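Local coordinates for protein putative aspartate aminotransferase (Thermus thermophilus, PDB 1IUG) that probably catalyses pyridoxal-phosphate-dependent transamination, perhaps with aspartate as amino donor, as a class-V aminotransferase, at residues D2-P7 with R305-A310. Numbering follows the deposited sequence.
Sequences DWLLTP and RGAVIA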
ATOM      1  N   ASP A   2       2.490 -25.693   1.851  1.00 39.94           N
ATOM      2  CA  ASP A   2       3.369 -25.757   0.687  1.00 40.97           C
ATOM      3  C   ASP A   2       2.640 -25.535  -0.631  1.00 38.47           C
ATOM      4  O   ASP A   2       3.142 -24.842  -1.511  1.00 38.63           O
ATOM      5  CB  ASP A   2       4.104 -27.100   0.630  1.00 45.08           C
ATOM      6  CG  ASP A   2       5.260 -27.175   1.603  1.00 49.73           C
ATOM      7  OD1 ASP A   2       5.402 -28.222   2.273  1.00 52.27           O
ATOM      8  OD2 ASP A   2       6.029 -26.191   1.694  1.00 50.96           O
ATOM      9  N   TRP A   3       1.481 -26.164  -0.783  1.00 35.46           N
ATOM     10  CA  TRP A   3       0.704 -26.025  -2.006  1.00 33.46           C
ATOM     11  C   TRP A   3      -0.376 -24.961  -1.855  1.00 33.60           C
ATOM     12  O   TRP A   3      -1.471 -25.236  -1.362  1.00 33.26           O
ATOM     13  CB  TRP A   3       0.065 -27.360  -2.395  1.00 30.93           C
ATOM     14  CG  TRP A   3       1.047 -28.435  -2.756  1.00 30.18           C
ATOM     15  CD1 TRP A   3       1.565 -29.385  -1.921  1.00 30.91           C
ATOM     16  CD2 TRP A   3       1.593 -28.703  -4.056  1.00 29.77           C
ATOM     17  NE1 TRP A   3       2.396 -30.229  -2.620  1.00 29.22           N
ATOM     18  CE2 TRP A   3       2.430 -29.835  -3.931  1.00 31.10           C
ATOM     19  CE3 TRP A   3       1.454 -28.098  -5.313  1.00 30.44           C
ATOM     20  CZ2 TRP A   3       3.127 -30.379  -5.018  1.00 30.29           C
ATOM     21  CZ3 TRP A   3       2.148 -28.636  -6.397  1.00 30.83           C
ATOM     22  CH2 TRP A   3       2.973 -29.769  -6.240  1.00 31.97           C
ATOM     23  N   LEU A   4      -0.044 -23.734  -2.240  1.00 32.31           N
ATOM     24  CA  LEU A   4      -1.000 -22.640  -2.173  1.00 31.50           C
ATOM     25  C   LEU A   4      -1.853 -22.706  -3.435  1.00 29.09           C
ATOM     26  O   LEU A   4      -1.357 -22.505  -4.543  1.00 28.06           O
ATOM     27  CB  LEU A   4      -0.271 -21.300  -2.077  1.00 34.41           C
ATOM     28  CG  LEU A   4      -1.184 -20.077  -2.006  1.00 36.80           C
ATOM     29  CD1 LEU A   4      -2.137 -20.220  -0.826  1.00 42.16           C
ATOM     30  CD2 LEU A   4      -0.349 -18.823  -1.861  1.00 42.44           C
ATOM     31  N   LEU A   5      -3.134 -23.013  -3.264  1.00 27.46           N
ATOM     32  CA  LEU A   5      -4.043 -23.136  -4.400  1.00 27.38           C
ATOM     33  C   LEU A   5      -5.174 -22.113  -4.383  1.00 27.02           C
ATOM     34  O   LEU A   5      -6.235 -22.341  -4.962  1.00 29.29           O
ATOM     35  CB  LEU A   5      -4.608 -24.562  -4.458  1.00 26.43           C
ATOM     36  CG  LEU A   5      -3.565 -25.688  -4.535  1.00 28.14           C
ATOM     37  CD1 LEU A   5      -4.239 -27.052  -4.397  1.00 28.26           C
ATOM     38  CD2 LEU A   5      -2.773 -25.597  -5.841  1.00 26.59           C
ATOM     39  N   THR A   6      -4.936 -20.984  -3.726  1.00 27.29           N
ATOM     40  CA  THR A   6      -5.925 -19.915  -3.629  1.00 28.17           C
ATOM     41  C   THR A   6      -5.724 -18.900  -4.749  1.00 27.80           C
ATOM     42  O   THR A   6      -4.602 -18.672  -5.199  1.00 26.96           O
ATOM     43  CB  THR A   6      -5.824 -19.174  -2.283  1.00 29.21           C
ATOM     44  OG1 THR A   6      -4.467 -18.773  -2.062  1.00 29.94           O
ATOM     45  CG2 THR A   6      -6.292 -20.065  -1.131  1.00 29.92           C
ATOM     46  N   PRO A   7      -6.817 -18.283  -5.220  1.00 27.92           N
ATOM     47  CA  PRO A   7      -6.749 -17.288  -6.294  1.00 28.02           C
ATOM     48  C   PRO A   7      -6.263 -15.924  -5.796  1.00 27.91           C
ATOM     49  O   PRO A   7      -6.852 -14.890  -6.118  1.00 27.35           O
ATOM     50  CB  PRO A   7      -8.192 -17.234  -6.785  1.00 26.95           C
ATOM     51  CG  PRO A   7      -8.962 -17.436  -5.528  1.00 28.59           C
ATOM     52  CD  PRO A   7      -8.218 -18.567  -4.858  1.00 29.14           C
ATOM     53  N   ARG A 305      -3.193 -32.798   2.982  1.00 42.81           N
ATOM     54  CA  ARG A 305      -2.331 -33.094   1.836  1.00 41.99           C
ATOM     55  C   ARG A 305      -1.312 -31.956   1.695  1.00 40.70           C
ATOM     56  O   ARG A 305      -0.473 -31.974   0.795  1.00 40.52           O
ATOM     57  CB  ARG A 305      -3.145 -33.171   0.536  1.00 43.50           C
ATOM     58  CG  ARG A 305      -4.363 -34.082   0.540  1.00 46.95           C
ATOM     59  CD  ARG A 305      -4.018 -35.527   0.823  1.00 49.06           C
ATOM     60  NE  ARG A 305      -5.034 -36.446   0.302  1.00 51.07           N
ATOM     61  CZ  ARG A 305      -6.230 -36.650   0.851  1.00 50.68           C
ATOM     62  NH1 ARG A 305      -6.591 -36.000   1.949  1.00 50.74           N
ATOM     63  NH2 ARG A 305      -7.062 -37.528   0.310  1.00 51.29           N
ATOM     64  N   GLY A 306      -1.437 -30.941   2.550  1.00 40.91           N
ATOM     65  CA  GLY A 306      -0.532 -29.801   2.521  1.00 39.37           C
ATOM     66  C   GLY A 306      -0.928 -28.681   1.571  1.00 38.65           C
ATOM     67  O   GLY A 306      -0.079 -27.893   1.151  1.00 38.27           O
ATOM     68  N   ALA A 307      -2.217 -28.583   1.254  1.00 38.07           N
ATOM     69  CA  ALA A 307      -2.698 -27.550   0.339  1.00 36.01           C
ATOM     70  C   ALA A 307      -3.706 -26.601   0.974  1.00 34.63           C
ATOM     71  O   ALA A 307      -4.470 -26.983   1.860  1.00 35.18           O
ATOM     72  CB  ALA A 307      -3.299 -28.191  -0.911  1.00 34.01           C
ATOM     73  N   VAL A 308      -3.696 -25.356   0.508  1.00 34.14           N
ATOM     74  CA  VAL A 308      -4.616 -24.336   0.999  1.00 33.61           C
ATOM     75  C   VAL A 308      -5.572 -23.986  -0.132  1.00 32.89           C
ATOM     76  O   VAL A 308      -5.138 -23.641  -1.240  1.00 30.60           O
ATOM     77  CB  VAL A 308      -3.876 -23.048   1.444  1.00 34.35           C
ATOM     78  CG1 VAL A 308      -4.869 -22.046   2.019  1.00 33.41           C
ATOM     79  CG2 VAL A 308      -2.796 -23.380   2.474  1.00 34.84           C
ATOM     80  N   ILE A 309      -6.868 -24.095   0.149  1.00 32.04           N
ATOM     81  CA  ILE A 309      -7.909 -23.799  -0.829  1.00 31.00           C
ATOM     82  C   ILE A 309      -8.811 -22.673  -0.326  1.00 32.42           C
ATOM     83  O   ILE A 309      -8.664 -22.208   0.805  1.00 33.18           O
ATOM     84  CB  ILE A 309      -8.773 -25.047  -1.125  1.00 30.95           C
ATOM     85  CG1 ILE A 309      -9.590 -25.437   0.114  1.00 28.08           C
ATOM     86  CG2 ILE A 309      -7.876 -26.208  -1.563  1.00 27.64           C
ATOM     87  CD1 ILE A 309     -10.642 -26.484  -0.154  1.00 28.49           C
ATOM     88  N   ALA A 310      -9.742 -22.231  -1.166  1.00 32.73           N
ATOM     89  CA  ALA A 310     -10.652 -21.162  -0.781  1.00 33.47           C
ATOM     90  C   ALA A 310     -12.109 -21.600  -0.865  1.00 33.80           C
ATOM     91  O   ALA A 310     -12.440 -22.562  -1.559  1.00 31.21           O
ATOM     92  CB  ALA A 310     -10.413 -19.928  -1.645  1.00 33.94           C
TER
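The indole ring of Trp3 meets Gly306 at its edge, where the carbonyl O of Gly306 lies in the ring plane, 3.8 Å from Trp3 CD1. With CG anti to the carbonyl carbon (chi1 -65°) and the ring turned by chi2 of 93°, CD1 lies beside that oxygen. The same Gly306 O accepts the backbone N-H of Trp3, with Trp3 N at 3.0 Å; a weak bond from Asp2 N also reaches it. Trp3 O takes Val308 N at 2.9 Å, and Leu5 N gives to Val308 O, also 2.9 Å. This is parallel beta pairing, Trp3 with Ala307 and Leu4 with Val308.

On one face of the sheet the methyl of Ala307 is shared. Trp3 CB and Leu5 CD1 each lie 3.8 Å from Ala307 CB. On the other face the side chains of Leu4 and Val308 cross obliquely, with Leu4 CD1 4.0 Å from Val308 CB. Past the pairing, Thr6 CG2 packs on the Ile309 carbonyl group, and Pro7 CD rests 4.1 Å from Ala310 CB. Thr6 OG1 is hydrogen-bonded to the backbone O of Pro9.

Gly306, at positive phi, ends helix 295-303 in a Schellman motif, and the chain then enters strand 307-311. Within this chain strand 3-4 is an outermost strand of the small-domain sheet, with 307-311 between it and 320-323. The side chain of Pro7 touches Arg322, a predicted substrate-binding residue, and Ala310 is backbone hydrogen-bonded to Arg322. Helix 331-348 packs against Trp3 and Ala307 through Met340, while His26 and Thr29 of the second subunit touch the Leu4 and Val308 face.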